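PDB 6FZZ: virulent strain associated lipoprotein from Borreliella spielmanii A14S, which is an outer surface lipoprotein of a Lyme disease spirochaete, belongs to the PFam54 family, and may bind glutathione like BBE31 of Borrelia burgdorferi. Local coordinates for residues T80-N88 and K155-K163; G49-R57 and E104-S112. One frame throughout, in Å; residues are numbered along the deposited sequence.

Contact 1 of 2, residues T80-N88 and K155-K163; sequences TYGILNDMN and KEIISKTFK
Gly82, in the last turn of helix 71-83, gives its carbonyl oxygen to Lys155: NZ donates to Gly82 O over 3.0 Å, from above the carbonyl plane rather than along a lone pair. The lysine chain runs fully extended to get there, and its ammonium also meets Glu116 in a salt bridge and Tyr36 in a hydrogen bond. With CG1 anti to the backbone N (chi1 -168°), Ile83 CD1 reaches to Ile158 CG2 at 4.0 Å and to the aliphatic CG of Lys155. The Ile83 carbonyl takes a hydrogen bond from a water (2.7 Å to O) that also accepts from Asp86 N and bonds Ser159 OG, so one molecule ties the helix end and the following turn to helix 138-170. Leu84 leaves helical geometry and opens a type I turn to Met87, the link to helix 89-102 in this all-helical bundle of the Bbcrasp-1 family. Leu84 CD2 lies 3.5 Å from Phe162 CD2, the two side chains crossing at about a right angle. At Asp86 it is the backbone carbonyl that is held: Lys163 NZ donates to Asp86 O at 2.8 Å, tilted 34° from the carbonyl plane, and the lysine bends at chi2 and chi3 to do so. Asp86 OD2 adds a long salt bridge to the same NZ, which Glu91 also holds. Met87, extended beyond CG, lays CE 3.8 Å from Phe162 CB.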
ATOM      1  N   THR A  80      -2.515   1.951  -5.329  1.00 19.59           N
ATOM      2  CA  THR A  80      -2.602   3.285  -4.712  1.00 20.19           C
ATOM      3  C   THR A  80      -3.859   3.456  -3.833  1.00 21.28           C
ATOM      4  O   THR A  80      -3.781   3.926  -2.701  1.00 21.93           O
ATOM      5  CB  THR A  80      -2.494   4.424  -5.778  1.00 20.07           C
ATOM      6  OG1 THR A  80      -1.244   4.336  -6.490  1.00 18.35           O
ATOM      7  CG2 THR A  80      -2.541   5.784  -5.078  1.00 19.74           C
ATOM      8  N   TYR A  81      -5.020   3.064  -4.377  1.00 21.00           N
ATOM      9  CA  TYR A  81      -6.294   3.104  -3.653  1.00 21.00           C
ATOM     10  C   TYR A  81      -6.214   2.187  -2.403  1.00 21.76           C
ATOM     11  O   TYR A  81      -6.806   2.472  -1.354  1.00 22.30           O
ATOM     12  CB  TYR A  81      -7.429   2.670  -4.595  1.00 22.81           C
ATOM     13  CG  TYR A  81      -7.503   3.525  -5.856  1.00 22.36           C
ATOM     14  CD1 TYR A  81      -7.186   4.880  -5.798  1.00 22.39           C
ATOM     15  CD2 TYR A  81      -7.942   3.012  -7.064  1.00 21.03           C
ATOM     16  CE1 TYR A  81      -7.253   5.662  -6.911  1.00 22.66           C
ATOM     17  CE2 TYR A  81      -8.025   3.801  -8.202  1.00 19.97           C
ATOM     18  CZ  TYR A  81      -7.667   5.119  -8.114  1.00 20.68           C
ATOM     19  OH  TYR A  81      -7.718   6.005  -9.178  1.00 21.62           O
ATOM     20  N   GLY A  82      -5.456   1.105  -2.521  1.00 19.97           N
ATOM     21  CA  GLY A  82      -5.244   0.210  -1.396  1.00 22.45           C
ATOM     22  C   GLY A  82      -4.449   0.825  -0.233  1.00 23.53           C
ATOM     23  O   GLY A  82      -4.871   0.737   0.910  1.00 22.11           O
ATOM     24  N   ILE A  83      -3.305   1.422  -0.532  1.00 21.89           N
ATOM     25  CA  ILE A  83      -2.422   1.956   0.481  1.00 24.36           C
ATOM     26  C   ILE A  83      -3.000   3.252   1.034  1.00 26.05           C
ATOM     27  O   ILE A  83      -2.831   3.572   2.231  1.00 24.46           O
ATOM     28  CB  ILE A  83      -0.958   2.153  -0.044  1.00 26.39           C
ATOM     29  CG1 ILE A  83       0.007   2.440   1.133  1.00 28.78           C
ATOM     30  CG2 ILE A  83      -0.817   3.302  -1.027  1.00 25.18           C
ATOM     31  CD1 ILE A  83       0.230   1.266   2.038  1.00 28.81           C
ATOM     32  N   LEU A  84      -3.790   3.947   0.218  1.00 22.39           N
ATOM     33  CA  LEU A  84      -4.483   5.163   0.722  1.00 21.67           C
ATOM     34  C   LEU A  84      -5.920   4.856   1.148  1.00 24.40           C
ATOM     35  O   LEU A  84      -6.806   5.698   1.075  1.00 25.81           O
ATOM     36  CB  LEU A  84      -4.459   6.237  -0.351  1.00 22.43           C
ATOM     37  CG  LEU A  84      -3.065   6.689  -0.862  1.00 22.52           C
ATOM     38  CD1 LEU A  84      -3.245   7.832  -1.855  1.00 24.64           C
ATOM     39  CD2 LEU A  84      -2.197   7.135   0.330  1.00 25.62           C
ATOM     40  N   ASN A  85      -6.174   3.634   1.555  1.00 28.54           N
ATOM     41  CA  ASN A  85      -7.570   3.208   1.665  1.00 32.95           C
ATOM     42  C   ASN A  85      -8.355   3.831   2.826  1.00 38.95           C
ATOM     43  O   ASN A  85      -9.587   3.816   2.851  1.00 38.83           O
ATOM     44  CB  ASN A  85      -7.661   1.704   1.640  1.00 37.92           C
ATOM     45  CG  ASN A  85      -7.282   1.056   2.949  1.00 47.01           C
ATOM     46  OD1 ASN A  85      -6.325   1.450   3.629  1.00 45.34           O
ATOM     47  ND2 ASN A  85      -8.036   0.024   3.301  1.00 53.75           N
ATOM     48  N   ASP A  86      -7.670   4.450   3.767  1.00 38.78           N
ATOM     49  CA  ASP A  86      -8.434   5.106   4.794  1.00 44.06           C
ATOM     50  C   ASP A  86      -8.719   6.570   4.433  1.00 46.71           C
ATOM     51  O   ASP A  86      -9.104   7.315   5.325  1.00 42.43           O
ATOM     52  CB  ASP A  86      -7.675   4.961   6.126  1.00 51.65           C
ATOM     53  CG  ASP A  86      -8.556   5.222   7.369  1.00 54.32           C
ATOM     54  OD1 ASP A  86      -9.828   5.233   7.284  1.00 49.57           O
ATOM     55  OD2 ASP A  86      -7.922   5.456   8.440  1.00 54.05           O
ATOM     56  N   MET A  87      -8.513   6.992   3.165  1.00 39.52           N
ATOM     57  CA  MET A  87      -8.809   8.394   2.736  1.00 38.42           C
ATOM     58  C   MET A  87     -10.062   8.537   1.886  1.00 37.25           C
ATOM     59  O   MET A  87     -10.329   7.686   1.066  1.00 32.31           O
ATOM     60  CB  MET A  87      -7.671   8.950   1.916  1.00 31.47           C
ATOM     61  CG  MET A  87      -6.393   9.071   2.698  1.00 29.64           C
ATOM     62  SD  MET A  87      -5.090   9.830   1.727  1.00 27.79           S
ATOM     63  CE  MET A  87      -3.665   9.669   2.801  1.00 28.22           C
ATOM     64  N   ASN A  88     -10.815   9.629   2.030  1.00 37.66           N
ATOM     65  CA  ASN A  88     -11.878   9.904   1.040  1.00 42.14           C
ATOM     66  C   ASN A  88     -11.333  10.700  -0.137  1.00 47.81           C
ATOM     67  O   ASN A  88     -10.142  11.101  -0.108  1.00 37.15           O
ATOM     68  CB  ASN A  88     -13.052  10.637   1.659  1.00 46.39           C
ATOM     69  CG  ASN A  88     -12.673  12.000   2.135  1.00 48.58           C
ATOM     70  OD1 ASN A  88     -12.169  12.826   1.373  1.00 43.48           O
ATOM     71  ND2 ASN A  88     -12.840  12.219   3.414  1.00 53.45           N
ATOM     72  N   LYS A 155       1.745  -2.188   6.241  1.00 28.03           N
ATOM     73  CA  LYS A 155       0.836  -1.359   5.488  1.00 28.82           C
ATOM     74  C   LYS A 155       0.130  -0.392   6.377  1.00 28.96           C
ATOM     75  O   LYS A 155      -0.031   0.784   6.022  1.00 30.90           O
ATOM     76  CB  LYS A 155      -0.151  -2.246   4.726  1.00 29.89           C
ATOM     77  CG  LYS A 155      -1.446  -1.537   4.391  1.00 30.09           C
ATOM     78  CD  LYS A 155      -2.355  -2.355   3.493  1.00 29.48           C
ATOM     79  CE  LYS A 155      -3.524  -1.426   3.100  1.00 28.97           C
ATOM     80  NZ  LYS A 155      -4.289  -2.002   2.019  1.00 29.48           N
ATOM     81  N   GLU A 156      -0.347  -0.892   7.519  1.00 28.44           N
ATOM     82  CA  GLU A 156      -1.066  -0.073   8.511  1.00 28.29           C
ATOM     83  C   GLU A 156      -0.212   1.105   9.090  1.00 28.85           C
ATOM     84  O   GLU A 156      -0.719   2.205   9.286  1.00 25.75           O
ATOM     85  CB  GLU A 156      -1.550  -0.955   9.646  1.00 33.90           C
ATOM     86  CG  GLU A 156      -2.050  -0.173  10.835  1.00 42.04           C
ATOM     87  CD  GLU A 156      -2.954  -0.991  11.703  1.00 56.78           C
ATOM     88  OE1 GLU A 156      -2.597  -2.181  11.969  1.00 60.38           O
ATOM     89  OE2 GLU A 156      -4.004  -0.433  12.122  1.00 64.35           O
ATOM     90  N   ILE A 157       1.081   0.868   9.293  1.00 24.81           N
ATOM     91  CA  ILE A 157       2.030   1.912   9.695  1.00 28.56           C
ATOM     92  C   ILE A 157       2.148   3.040   8.633  1.00 24.57           C
ATOM     93  O   ILE A 157       2.047   4.228   8.968  1.00 25.64           O
ATOM     94  CB  ILE A 157       3.431   1.316   9.957  1.00 30.76           C
ATOM     95  CG1 ILE A 157       3.376   0.333  11.112  1.00 36.92           C
ATOM     96  CG2 ILE A 157       4.461   2.400  10.297  1.00 34.17           C
ATOM     97  CD1 ILE A 157       2.536   0.791  12.282  1.00 42.33           C
ATOM     98  N   ILE A 158       2.308   2.646   7.372  1.00 24.41           N
ATOM     99  CA  ILE A 158       2.345   3.614   6.278  1.00 26.42           C
ATOM    100  C   ILE A 158       1.042   4.392   6.118  1.00 24.24           C
ATOM    101  O   ILE A 158       1.077   5.602   5.991  1.00 20.74           O
ATOM    102  CB  ILE A 158       2.843   2.976   4.968  1.00 29.02           C
ATOM    103  CG1 ILE A 158       4.317   2.665   5.121  1.00 28.98           C
ATOM    104  CG2 ILE A 158       2.648   3.897   3.742  1.00 29.21           C
ATOM    105  CD1 ILE A 158       5.063   3.592   6.075  1.00 31.96           C
ATOM    106  N   SER A 159      -0.086   3.681   6.148  1.00 26.61           N
ATOM    107  CA  SER A 159      -1.382   4.313   6.095  1.00 29.72           C
ATOM    108  C   SER A 159      -1.514   5.336   7.201  1.00 28.83           C
ATOM    109  O   SER A 159      -2.003   6.462   6.942  1.00 29.71           O
ATOM    110  CB  SER A 159      -2.574   3.263   6.145  1.00 29.31           C
ATOM    111  OG  SER A 159      -3.744   3.967   6.457  1.00 33.40           O
ATOM    112  N   LYS A 160      -1.132   4.984   8.433  1.00 29.45           N
ATOM    113  CA  LYS A 160      -1.192   5.997   9.494  1.00 32.93           C
ATOM    114  C   LYS A 160      -0.236   7.159   9.285  1.00 31.12           C
ATOM    115  O   LYS A 160      -0.517   8.310   9.677  1.00 31.81           O
ATOM    116  CB  LYS A 160      -0.976   5.389  10.869  1.00 37.96           C
ATOM    117  CG  LYS A 160      -2.072   4.397  11.259  1.00 41.13           C
ATOM    118  CD  LYS A 160      -1.975   4.061  12.738  1.00 52.77           C
ATOM    119  CE  LYS A 160      -2.961   2.970  13.121  1.00 55.54           C
ATOM    120  NZ  LYS A 160      -2.353   2.108  14.167  1.00 58.30           N
ATOM    121  N   THR A 161       0.930   6.867   8.742  1.00 26.30           N
ATOM    122  CA  THR A 161       1.900   7.935   8.473  1.00 25.15           C
ATOM    123  C   THR A 161       1.297   8.946   7.500  1.00 23.99           C
ATOM    124  O   THR A 161       1.423  10.130   7.710  1.00 25.19           O
ATOM    125  CB  THR A 161       3.235   7.347   7.958  1.00 25.68           C
ATOM    126  OG1 THR A 161       3.725   6.440   8.963  1.00 22.47           O
ATOM    127  CG2 THR A 161       4.315   8.437   7.691  1.00 28.29           C
ATOM    128  N   PHE A 162       0.636   8.461   6.461  1.00 23.82           N
ATOM    129  CA  PHE A 162       0.018   9.339   5.450  1.00 24.89           C
ATOM    130  C   PHE A 162      -1.181  10.121   6.013  1.00 30.50           C
ATOM    131  O   PHE A 162      -1.356  11.322   5.702  1.00 24.12           O
ATOM    132  CB  PHE A 162      -0.395   8.552   4.264  1.00 23.72           C
ATOM    133  CG  PHE A 162       0.744   8.029   3.435  1.00 22.71           C
ATOM    134  CD1 PHE A 162       2.041   8.546   3.532  1.00 24.56           C
ATOM    135  CD2 PHE A 162       0.492   7.025   2.533  1.00 22.18           C
ATOM    136  CE1 PHE A 162       3.069   8.061   2.689  1.00 23.88           C
ATOM    137  CE2 PHE A 162       1.484   6.519   1.720  1.00 23.82           C
ATOM    138  CZ  PHE A 162       2.785   7.034   1.803  1.00 22.16           C
ATOM    139  N   LYS A 163      -1.972   9.467   6.858  1.00 32.24           N
ATOM    140  CA  LYS A 163      -3.082  10.198   7.545  1.00 36.29           C
ATOM    141  C   LYS A 163      -2.588  11.301   8.455  1.00 32.53           C
ATOM    142  O   LYS A 163      -3.108  12.416   8.413  1.00 32.45           O
ATOM    143  CB  LYS A 163      -4.010   9.237   8.265  1.00 38.10           C
ATOM    144  CG  LYS A 163      -4.692   8.280   7.293  1.00 39.44           C
ATOM    145  CD  LYS A 163      -5.960   8.891   6.744  1.00 45.02           C
ATOM    146  CE  LYS A 163      -6.963   9.161   7.864  1.00 42.31           C
ATOM    147  NZ  LYS A 163      -8.329   9.206   7.309  1.00 47.42           N
TER
HETATM  148  O   HOH W   1      -4.692   4.497   3.945  1.00 35.68           O

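Contact 2 of 2, residues G49-R57 and E104-S112; sequences GILAFKSLR and EVEDIFNTS
Leu56 drops its isobutyl group against one side of helix 105-126, between Val105 and Phe109. Its CG is anti to its own carbonyl carbon (chi1 -73°), which brings Leu56 CG to 3.6 Å from Val105 CG1. The two branches then part: Leu56 CD1 approaches Phe109 CB at 3.8 Å, while CD2 passes over the backbone of Glu106 and reaches Asn110 OD1, an oxygen that accepts a hydrogen bond from Tyr76. Val105 holds CG1 opposite its backbone N (chi1 172°), and that methyl touches Leu56, Ala52 O and Ser55 OG, the last at 3.5 Å. The loop between helix 15-41 and helix 71-83, with its short 3-10 segment 51-54 and the residues just after it, rests on the first turns of a bundle helix beginning after the N-cap Glu104. Ala52 CB points at the far end of the Phe109 ring, 3.7 Å from both CE1 and CZ. Back along the loop, Ile50 CG2 sits 3.5 Å above the centre of the Phe53 ring and reaches Phe109 only loosely. No direct hydrogen bond crosses the contact; instead a water donates to Glu106 OE2 (2.6 Å) and to Ser55 O, and accepts from Arg57 N.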
ATOM      1  N   GLY A  49      -8.937  13.043  -8.130  1.00 24.34           N
ATOM      2  CA  GLY A  49      -8.131  14.221  -8.111  1.00 27.11           C
ATOM      3  C   GLY A  49      -6.641  13.929  -7.818  1.00 30.79           C
ATOM      4  O   GLY A  49      -5.903  14.821  -7.355  1.00 26.21           O
ATOM      5  N   ILE A  50      -6.214  12.688  -8.053  1.00 27.58           N
ATOM      6  CA  ILE A  50      -4.818  12.286  -7.817  1.00 24.88           C
ATOM      7  C   ILE A  50      -3.998  12.647  -9.013  1.00 25.72           C
ATOM      8  O   ILE A  50      -3.727  11.823  -9.918  1.00 23.16           O
ATOM      9  CB  ILE A  50      -4.684  10.785  -7.461  1.00 23.23           C
ATOM     10  CG1 ILE A  50      -5.447  10.528  -6.158  1.00 25.55           C
ATOM     11  CG2 ILE A  50      -3.224  10.430  -7.227  1.00 25.57           C
ATOM     12  CD1 ILE A  50      -5.704   9.043  -5.841  1.00 27.37           C
ATOM     13  N   LEU A  51      -3.634  13.911  -9.062  1.00 27.95           N
ATOM     14  CA  LEU A  51      -2.932  14.435 -10.232  1.00 28.11           C
ATOM     15  C   LEU A  51      -1.514  13.855 -10.291  1.00 26.39           C
ATOM     16  O   LEU A  51      -0.886  13.859 -11.370  1.00 25.94           O
ATOM     17  CB  LEU A  51      -2.859  15.956 -10.208  1.00 32.23           C
ATOM     18  CG  LEU A  51      -4.083  16.836 -10.586  1.00 36.40           C
ATOM     19  CD1 LEU A  51      -3.644  18.316 -10.584  1.00 36.34           C
ATOM     20  CD2 LEU A  51      -4.689  16.529 -11.945  1.00 34.23           C
ATOM     21  N   ALA A  52      -1.032  13.350  -9.142  1.00 22.90           N
ATOM     22  CA  ALA A  52       0.268  12.696  -9.041  1.00 23.97           C
ATOM     23  C   ALA A  52       0.483  11.591 -10.055  1.00 23.57           C
ATOM     24  O   ALA A  52       1.651  11.363 -10.544  1.00 26.25           O
ATOM     25  CB  ALA A  52       0.457  12.205  -7.622  1.00 23.25           C
ATOM     26  N   PHE A  53      -0.613  10.896 -10.409  1.00 22.81           N
ATOM     27  CA  PHE A  53      -0.536   9.840 -11.422  1.00 22.92           C
ATOM     28  C   PHE A  53       0.070  10.328 -12.740  1.00 25.04           C
ATOM     29  O   PHE A  53       0.808   9.591 -13.415  1.00 26.39           O
ATOM     30  CB  PHE A  53      -1.911   9.214 -11.669  1.00 22.67           C
ATOM     31  CG  PHE A  53      -2.453   8.429 -10.505  1.00 21.01           C
ATOM     32  CD1 PHE A  53      -1.609   7.673  -9.674  1.00 20.99           C
ATOM     33  CD2 PHE A  53      -3.817   8.379 -10.297  1.00 20.65           C
ATOM     34  CE1 PHE A  53      -2.120   6.930  -8.621  1.00 20.51           C
ATOM     35  CE2 PHE A  53      -4.355   7.618  -9.264  1.00 20.99           C
ATOM     36  CZ  PHE A  53      -3.512   6.895  -8.423  1.00 20.27           C
ATOM     37  N   LYS A  54      -0.242  11.563 -13.099  1.00 25.89           N
ATOM     38  CA  LYS A  54       0.219  12.118 -14.392  1.00 26.83           C
ATOM     39  C   LYS A  54       1.706  12.418 -14.363  1.00 26.95           C
ATOM     40  O   LYS A  54       2.291  12.551 -15.405  1.00 28.48           O
ATOM     41  CB  LYS A  54      -0.536  13.396 -14.764  1.00 28.25           C
ATOM     42  CG  LYS A  54      -1.964  13.140 -15.110  1.00 33.00           C
ATOM     43  CD  LYS A  54      -2.716  14.434 -15.306  1.00 39.47           C
ATOM     44  CE  LYS A  54      -4.210  14.177 -15.459  1.00 46.42           C
ATOM     45  NZ  LYS A  54      -4.912  15.438 -15.842  1.00 56.81           N
ATOM     46  N   SER A  55       2.333  12.450 -13.200  1.00 26.14           N
ATOM     47  CA  SER A  55       3.739  12.725 -13.155  1.00 30.92           C
ATOM     48  C   SER A  55       4.599  11.480 -12.867  1.00 33.23           C
ATOM     49  O   SER A  55       5.789  11.566 -12.587  1.00 34.19           O
ATOM     50  CB  SER A  55       3.986  13.895 -12.181  1.00 34.21           C
ATOM     51  OG  SER A  55       4.468  13.348 -11.015  1.00 44.13           O
ATOM     52  N   LEU A  56       3.978  10.312 -12.955  1.00 29.58           N
ATOM     53  CA  LEU A  56       4.657   9.032 -12.813  1.00 25.87           C
ATOM     54  C   LEU A  56       4.674   8.403 -14.216  1.00 23.26           C
ATOM     55  O   LEU A  56       3.647   7.969 -14.747  1.00 25.17           O
ATOM     56  CB  LEU A  56       3.874   8.159 -11.842  1.00 24.90           C
ATOM     57  CG  LEU A  56       3.943   8.550 -10.325  1.00 23.01           C
ATOM     58  CD1 LEU A  56       2.840   7.811  -9.569  1.00 23.58           C
ATOM     59  CD2 LEU A  56       5.311   8.207  -9.755  1.00 25.03           C
ATOM     60  N   ARG A  57       5.835   8.364 -14.831  1.00 26.35           N
ATOM     61  CA  ARG A  57       5.934   7.871 -16.205  1.00 26.39           C
ATOM     62  C   ARG A  57       6.830   6.632 -16.148  1.00 26.65           C
ATOM     63  O   ARG A  57       7.986   6.658 -15.639  1.00 24.42           O
ATOM     64  CB  ARG A  57       6.468   9.005 -17.146  1.00 27.75           C
ATOM     65  CG  ARG A  57       6.635   8.493 -18.580  1.00 30.79           C
ATOM     66  CD  ARG A  57       7.084   9.569 -19.579  1.00 27.12           C
ATOM     67  NE  ARG A  57       6.140  10.671 -19.551  1.00 27.13           N
ATOM     68  CZ  ARG A  57       4.931  10.669 -20.089  1.00 26.29           C
ATOM     69  NH1 ARG A  57       4.447   9.616 -20.779  1.00 27.38           N
ATOM     70  NH2 ARG A  57       4.216  11.758 -19.967  1.00 25.64           N
ATOM     71  N   GLU A 104       7.969  15.088  -4.494  1.00 25.46           N
ATOM     72  CA  GLU A 104       8.489  13.758  -4.142  1.00 25.60           C
ATOM     73  C   GLU A 104       7.497  12.720  -4.616  1.00 24.85           C
ATOM     74  O   GLU A 104       7.348  11.688  -3.945  1.00 20.91           O
ATOM     75  CB  GLU A 104       8.702  13.627  -2.615  1.00 26.34           C
ATOM     76  CG  GLU A 104       9.855  14.440  -2.008  1.00 31.70           C
ATOM     77  CD  GLU A 104      11.204  14.029  -2.600  1.00 36.82           C
ATOM     78  OE1 GLU A 104      11.332  12.894  -3.145  1.00 31.85           O
ATOM     79  OE2 GLU A 104      12.115  14.887  -2.638  1.00 35.39           O
ATOM     80  N   VAL A 105       6.856  12.964  -5.779  1.00 23.28           N
ATOM     81  CA  VAL A 105       5.847  12.028  -6.273  1.00 22.36           C
ATOM     82  C   VAL A 105       6.438  10.630  -6.445  1.00 21.52           C
ATOM     83  O   VAL A 105       5.890   9.629  -5.967  1.00 19.17           O
ATOM     84  CB  VAL A 105       5.169  12.529  -7.541  1.00 21.74           C
ATOM     85  CG1 VAL A 105       4.260  11.430  -8.129  1.00 22.81           C
ATOM     86  CG2 VAL A 105       4.327  13.771  -7.240  1.00 21.81           C
ATOM     87  N   GLU A 106       7.574  10.566  -7.125  1.00 20.95           N
ATOM     88  CA  GLU A 106       8.199   9.270  -7.418  1.00 22.59           C
ATOM     89  C   GLU A 106       8.565   8.456  -6.232  1.00 21.69           C
ATOM     90  O   GLU A 106       8.211   7.267  -6.158  1.00 22.54           O
ATOM     91  CB  GLU A 106       9.435   9.456  -8.316  1.00 25.27           C
ATOM     92  CG  GLU A 106       9.039   9.860  -9.718  1.00 30.79           C
ATOM     93  CD  GLU A 106      10.266   9.989 -10.646  1.00 39.15           C
ATOM     94  OE1 GLU A 106      11.426   9.732 -10.192  1.00 38.34           O
ATOM     95  OE2 GLU A 106      10.055  10.323 -11.833  1.00 39.03           O
ATOM     96  N   ASP A 107       9.244   9.054  -5.265  1.00 19.96           N
ATOM     97  CA  ASP A 107       9.799   8.286  -4.160  1.00 19.91           C
ATOM     98  C   ASP A 107       8.662   7.902  -3.189  1.00 24.00           C
ATOM     99  O   ASP A 107       8.709   6.839  -2.603  1.00 23.05           O
ATOM    100  CB  ASP A 107      10.883   9.089  -3.396  1.00 21.86           C
ATOM    101  CG  ASP A 107      12.259   9.030  -4.098  1.00 27.55           C
ATOM    102  OD1 ASP A 107      12.309   8.568  -5.235  1.00 30.34           O
ATOM    103  OD2 ASP A 107      13.287   9.448  -3.547  1.00 30.29           O
ATOM    104  N   ILE A 108       7.699   8.796  -2.966  1.00 18.99           N
ATOM    105  CA  ILE A 108       6.551   8.461  -2.092  1.00 20.29           C
ATOM    106  C   ILE A 108       5.671   7.381  -2.755  1.00 20.04           C
ATOM    107  O   ILE A 108       5.293   6.376  -2.085  1.00 21.50           O
ATOM    108  CB  ILE A 108       5.672   9.731  -1.823  1.00 22.22           C
ATOM    109  CG1 ILE A 108       6.377  10.671  -0.889  1.00 20.70           C
ATOM    110  CG2 ILE A 108       4.294   9.366  -1.284  1.00 21.46           C
ATOM    111  CD1 ILE A 108       6.405  10.234   0.585  1.00 21.57           C
ATOM    112  N   PHE A 109       5.284   7.601  -4.022  1.00 18.27           N
ATOM    113  CA  PHE A 109       4.301   6.723  -4.653  1.00 18.96           C
ATOM    114  C   PHE A 109       4.941   5.387  -5.025  1.00 20.05           C
ATOM    115  O   PHE A 109       4.386   4.321  -4.715  1.00 18.74           O
ATOM    116  CB  PHE A 109       3.576   7.374  -5.849  1.00 20.54           C
ATOM    117  CG  PHE A 109       2.452   8.298  -5.424  1.00 21.29           C
ATOM    118  CD1 PHE A 109       2.713   9.624  -5.060  1.00 23.35           C
ATOM    119  CD2 PHE A 109       1.148   7.839  -5.394  1.00 23.07           C
ATOM    120  CE1 PHE A 109       1.683  10.458  -4.657  1.00 23.87           C
ATOM    121  CE2 PHE A 109       0.118   8.689  -5.013  1.00 23.83           C
ATOM    122  CZ  PHE A 109       0.400   9.972  -4.613  1.00 22.10           C
ATOM    123  N   ASN A 110       6.123   5.399  -5.612  1.00 21.13           N
ATOM    124  CA  ASN A 110       6.703   4.107  -6.020  1.00 23.46           C
ATOM    125  C   ASN A 110       6.991   3.191  -4.813  1.00 22.20           C
ATOM    126  O   ASN A 110       6.846   1.943  -4.885  1.00 21.16           O
ATOM    127  CB  ASN A 110       7.982   4.300  -6.863  1.00 22.64           C
ATOM    128  CG  ASN A 110       7.708   4.846  -8.260  1.00 28.78           C
ATOM    129  OD1 ASN A 110       6.596   4.782  -8.819  1.00 26.72           O
ATOM    130  ND2 ASN A 110       8.787   5.350  -8.888  1.00 27.52           N
ATOM    131  N   THR A 111       7.441   3.808  -3.734  1.00 21.97           N
ATOM    132  CA  THR A 111       7.803   3.074  -2.546  1.00 25.37           C
ATOM    133  C   THR A 111       6.547   2.464  -1.913  1.00 22.75           C
ATOM    134  O   THR A 111       6.565   1.276  -1.580  1.00 19.85           O
ATOM    135  CB  THR A 111       8.642   3.917  -1.526  1.00 25.42           C
ATOM    136  OG1 THR A 111       9.794   4.435  -2.152  1.00 24.93           O
ATOM    137  CG2 THR A 111       9.145   3.043  -0.404  1.00 28.38           C
ATOM    138  N   SER A 112       5.472   3.260  -1.821  1.00 21.41           N
ATOM    139  CA  SER A 112       4.219   2.906  -1.170  1.00 21.08           C
ATOM    140  C   SER A 112       3.543   1.807  -1.943  1.00 21.73           C
ATOM    141  O   SER A 112       3.043   0.832  -1.365  1.00 22.94           O
ATOM    142  CB  SER A 112       3.215   4.141  -1.183  1.00 21.56           C
ATOM    143  OG  SER A 112       3.836   5.135  -0.522  1.00 23.64           O
TER
HETATM  144  O   HOH W   2       8.160   9.784 -13.474  1.00 32.27           O

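Centres of the two contacts lie 14 Å apart, and their segments alternate along the chain: 49-57, then 80-88, 104-112 and 155-163. Contact 1 joins the end of helix 71-83 and the turn after it to helix 138-170; contact 2 sets the loop ahead of helix 71-83 on helix 105-126, which precedes helix 138-170. They touch directly. Phe162 CZ packs 3.2 Å from Ser112 OG, and Phe53 CE1 lies 3.5 Å from Thr80 OG1. Helix 180-209 packs on segments 104-112 and 155-163, Ile194 meeting both Ser112 and Phe162. The loop 49-57 and the turn after helix 71-83 thus pack against neighbouring parts of the same helical bundle, within the Bbcrasp-1 family region.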